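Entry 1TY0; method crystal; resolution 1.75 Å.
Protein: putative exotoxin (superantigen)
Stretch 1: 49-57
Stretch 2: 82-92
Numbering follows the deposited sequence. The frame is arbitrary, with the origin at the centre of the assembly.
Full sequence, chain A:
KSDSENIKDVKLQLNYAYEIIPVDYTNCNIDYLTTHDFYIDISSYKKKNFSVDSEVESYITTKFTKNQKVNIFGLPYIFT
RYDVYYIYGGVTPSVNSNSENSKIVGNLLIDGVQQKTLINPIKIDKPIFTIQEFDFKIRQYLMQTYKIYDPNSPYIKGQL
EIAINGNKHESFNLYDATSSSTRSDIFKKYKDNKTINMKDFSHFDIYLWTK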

# COMPACT_ATOMS: atom_id res chain seq x y z
N ASN A 49 7.34 -0.02 19.28
CA ASN A 49 6.23 0.90 19.53
C ASN A 49 5.67 1.34 18.19
O ASN A 49 6.39 1.85 17.33
CB ASN A 49 6.70 2.13 20.32
CG ASN A 49 5.55 3.03 20.71
OD1 ASN A 49 4.55 2.58 21.26
ND2 ASN A 49 5.69 4.32 20.43
N PHE A 50 4.37 1.13 18.00
CA PHE A 50 3.72 1.47 16.75
C PHE A 50 2.23 1.64 16.99
O PHE A 50 1.60 0.82 17.67
CB PHE A 50 3.95 0.36 15.72
CG PHE A 50 4.06 0.84 14.30
CD1 PHE A 50 2.99 1.46 13.67
CD2 PHE A 50 5.25 0.68 13.60
CE1 PHE A 50 3.10 1.91 12.35
CE2 PHE A 50 5.37 1.13 12.28
CZ PHE A 50 4.30 1.75 11.66
N SER A 51 1.65 2.70 16.45
CA SER A 51 0.23 2.91 16.65
C SER A 51 -0.46 3.31 15.36
O SER A 51 0.17 3.50 14.32
CB SER A 51 -0.00 3.97 17.72
OG SER A 51 0.65 5.19 17.38
N VAL A 52 -1.77 3.40 15.45
CA VAL A 52 -2.59 3.81 14.32
C VAL A 52 -3.45 4.97 14.80
O VAL A 52 -4.08 4.89 15.85
CB VAL A 52 -3.51 2.68 13.84
CG1 VAL A 52 -4.47 3.21 12.76
CG2 VAL A 52 -2.67 1.53 13.29
N ASP A 53 -3.43 6.06 14.04
CA ASP A 53 -4.25 7.22 14.35
C ASP A 53 -5.40 7.24 13.36
O ASP A 53 -5.19 7.49 12.18
CB ASP A 53 -3.48 8.53 14.23
CG ASP A 53 -4.40 9.74 14.16
OD1 ASP A 53 -5.45 9.71 14.85
OD2 ASP A 53 -4.09 10.70 13.43
N SER A 54 -6.60 6.96 13.84
CA SER A 54 -7.77 6.97 12.98
C SER A 54 -8.54 8.26 13.24
O SER A 54 -9.06 8.47 14.34
CB SER A 54 -8.68 5.78 13.28
OG SER A 54 -9.88 5.89 12.52
N GLU A 55 -8.61 9.12 12.24
CA GLU A 55 -9.32 10.39 12.38
C GLU A 55 -10.75 10.22 11.87
O GLU A 55 -10.97 9.67 10.79
CB GLU A 55 -8.60 11.47 11.58
CG GLU A 55 -9.19 12.86 11.73
CD GLU A 55 -8.45 13.89 10.90
OE1 GLU A 55 -7.23 14.08 11.14
OE2 GLU A 55 -9.08 14.50 10.01
N VAL A 56 -11.71 10.69 12.65
CA VAL A 56 -13.11 10.56 12.27
C VAL A 56 -13.94 11.82 12.48
O VAL A 56 -13.46 12.83 12.98
CB VAL A 56 -13.79 9.40 13.05
CG1 VAL A 56 -13.19 8.06 12.64
CG2 VAL A 56 -13.62 9.61 14.55
N GLU A 57 -15.20 11.74 12.05
CA GLU A 57 -16.14 12.84 12.20
C GLU A 57 -16.59 12.92 13.65
O GLU A 57 -16.30 12.02 14.45
CB GLU A 57 -17.34 12.63 11.27
CG GLU A 57 -17.07 13.06 9.83
CD GLU A 57 -18.17 12.65 8.86
OE1 GLU A 57 -19.34 12.54 9.29
OE2 GLU A 57 -17.86 12.45 7.67
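Stretch 2 82-92: YDVYYIYGGVT

Stretch 2 lies alongside stretch 1 as a parallel neighbour in a β-sheet. Strand 84-88 runs in the same sense as strand 51-55, their axes crossing at -19° and approaching to 4.6 Å. The register is read from CA-CA distances of 4.9 Å for Ser-51 with Val-84, 4.7 Å for Val-52 with Tyr-85, 5.1 Å for Asp-53 with Tyr-86, 5.0 Å for Ser-54 with Ile-87 and 4.8 Å for Glu-55 with Tyr-88.

The hydrogen bonds follow the parallel pattern, with odd-numbered residues of each stretch reaching across. Ser-51 N donates to Asp-83 O (3.3 Å), Tyr-85 N to Ser-51 O (3.0 Å), Asp-53 N to Tyr-85 O (2.8 Å), Ile-87 N to Asp-53 O (3.2 Å), Glu-55 N to Ile-87 O (3.0 Å) and Gly-89 N to Glu-55 O (3.1 Å); N-H...O angles of 150-175° support all six.

Side chains alternate between faces. Val-52, Ser-54, Tyr-85 and Ile-87 share one. Tyr-85, chi1 -77° (m), has Phe-50 CE1 over a face of its ring, 3.6 Å from Tyr-85 CD2, and Val-52 CG2 at its edge. The Phe-50 and Tyr-85 rings form an oblique pair, centroids 4.9 Å apart and planes at 40°. Phe-50 has an off-rotamer chi1 of -147°; although its CA-CB bond points sideways, this conformation brings the ring close to stretch 2. Asp-83 CB lies over that ring, 3.8 Å from the Phe-50 centroid and 24° off its normal. Beyond, Ile-87 (chi1 p, chi2 t) places CD1 3.8 Å from Val-52 CG1.

Ser-54, with chi1 t, directs its hydroxyl beyond its bridge partner: Ser-54 OG donates to Gly-89 O at 2.7 Å and lies 3.5 Å from Val-91 CG2. The strand has ended here, as Gly-89 and Gly-90 both adopt positive phi (56° and 74°), which favours glycine, and Val-91 then points back toward stretch 1.

On the other face are Ser-51, Asp-53, Glu-55, Val-84, Tyr-86 and Tyr-88. Tyr-86 and Tyr-88 are both m (chi1 -66° and -67°), and the end of each comes nearer stretch 1. The t rotamers of Asp-53 and Glu-55 set acidic oxygens at the ring edges: Asp-53 OD2 is 3.3 Å from Tyr-86 CD1, and Glu-55 OE2 is 3.8 Å from Tyr-88 CE1. At the entrance to the pair, one water donates to Asn-49 O (2.6 Å) and Asp-83 OD2 (2.7 Å), joining the two stretches ahead of the first bridge.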

# COMPACT_ATOMS: atom_id res chain seq x y z
N TYR A 82 7.33 9.03 11.43
CA TYR A 82 6.94 8.35 12.66
C TYR A 82 6.33 6.96 12.46
O TYR A 82 5.75 6.67 11.41
CB TYR A 82 5.96 9.21 13.43
CG TYR A 82 6.52 10.56 13.80
CD1 TYR A 82 7.43 10.69 14.85
CD2 TYR A 82 6.14 11.71 13.10
CE1 TYR A 82 7.96 11.93 15.19
CE2 TYR A 82 6.67 12.96 13.44
CZ TYR A 82 7.57 13.06 14.48
OH TYR A 82 8.08 14.28 14.85
N ASP A 83 6.46 6.12 13.48
CA ASP A 83 5.90 4.77 13.42
C ASP A 83 4.44 4.83 13.83
O ASP A 83 4.03 4.38 14.91
CB ASP A 83 6.69 3.82 14.32
CG ASP A 83 8.10 3.58 13.80
OD1 ASP A 83 8.26 3.37 12.58
OD2 ASP A 83 9.05 3.59 14.62
N VAL A 84 3.66 5.43 12.95
CA VAL A 84 2.23 5.61 13.13
C VAL A 84 1.58 5.53 11.76
O VAL A 84 2.10 6.10 10.80
CB VAL A 84 1.91 7.01 13.70
CG1 VAL A 84 0.40 7.18 13.83
CG2 VAL A 84 2.59 7.22 15.04
N TYR A 85 0.47 4.82 11.66
CA TYR A 85 -0.27 4.77 10.40
C TYR A 85 -1.40 5.79 10.52
O TYR A 85 -2.06 5.87 11.56
CB TYR A 85 -0.87 3.38 10.15
CG TYR A 85 0.11 2.34 9.69
CD1 TYR A 85 0.91 2.56 8.56
CD2 TYR A 85 0.23 1.12 10.35
CE1 TYR A 85 1.80 1.58 8.11
CE2 TYR A 85 1.11 0.14 9.91
CZ TYR A 85 1.89 0.38 8.80
OH TYR A 85 2.74 -0.61 8.36
N TYR A 86 -1.64 6.56 9.47
CA TYR A 86 -2.69 7.56 9.47
C TYR A 86 -3.81 7.16 8.52
O TYR A 86 -3.60 7.02 7.31
CB TYR A 86 -2.12 8.93 9.09
CG TYR A 86 -1.15 9.43 10.13
CD1 TYR A 86 -1.61 9.93 11.35
CD2 TYR A 86 0.23 9.35 9.93
CE1 TYR A 86 -0.73 10.32 12.35
CE2 TYR A 86 1.13 9.73 10.94
CZ TYR A 86 0.63 10.21 12.15
OH TYR A 86 1.48 10.59 13.16
N ILE A 87 -5.00 6.94 9.08
CA ILE A 87 -6.16 6.53 8.30
C ILE A 87 -7.40 7.30 8.75
O ILE A 87 -7.37 7.99 9.77
CB ILE A 87 -6.47 5.02 8.50
CG1 ILE A 87 -6.78 4.74 9.97
CG2 ILE A 87 -5.26 4.17 8.04
CD1 ILE A 87 -7.26 3.31 10.25
N TYR A 88 -8.47 7.21 7.97
CA TYR A 88 -9.74 7.85 8.31
C TYR A 88 -10.69 6.70 8.64
O TYR A 88 -10.84 5.78 7.84
CB TYR A 88 -10.30 8.64 7.13
CG TYR A 88 -9.49 9.85 6.74
CD1 TYR A 88 -9.17 10.84 7.67
CD2 TYR A 88 -9.09 10.04 5.41
CE1 TYR A 88 -8.46 11.98 7.29
CE2 TYR A 88 -8.39 11.18 5.03
CZ TYR A 88 -8.08 12.15 5.97
OH TYR A 88 -7.39 13.28 5.59
N GLY A 89 -11.32 6.75 9.81
CA GLY A 89 -12.24 5.69 10.19
C GLY A 89 -11.61 4.30 10.17
O GLY A 89 -10.47 4.12 10.60
N GLY A 90 -12.37 3.32 9.68
CA GLY A 90 -11.91 1.95 9.59
C GLY A 90 -11.85 1.21 10.92
O GLY A 90 -11.25 0.14 11.02
N VAL A 91 -12.50 1.75 11.94
CA VAL A 91 -12.46 1.15 13.27
C VAL A 91 -13.77 0.50 13.70
O VAL A 91 -14.81 1.15 13.71
CB VAL A 91 -12.07 2.22 14.31
CG1 VAL A 91 -12.05 1.62 15.71
CG2 VAL A 91 -10.70 2.80 13.96
N THR A 92 -13.71 -0.78 14.05
CA THR A 92 -14.89 -1.53 14.48
C THR A 92 -14.62 -2.29 15.76
O THR A 92 -13.48 -2.64 16.08
CB THR A 92 -15.34 -2.56 13.42
OG1 THR A 92 -14.23 -3.41 13.07
CG2 THR A 92 -15.88 -1.87 12.18
O HOH W 1 8.85 2.53 17.13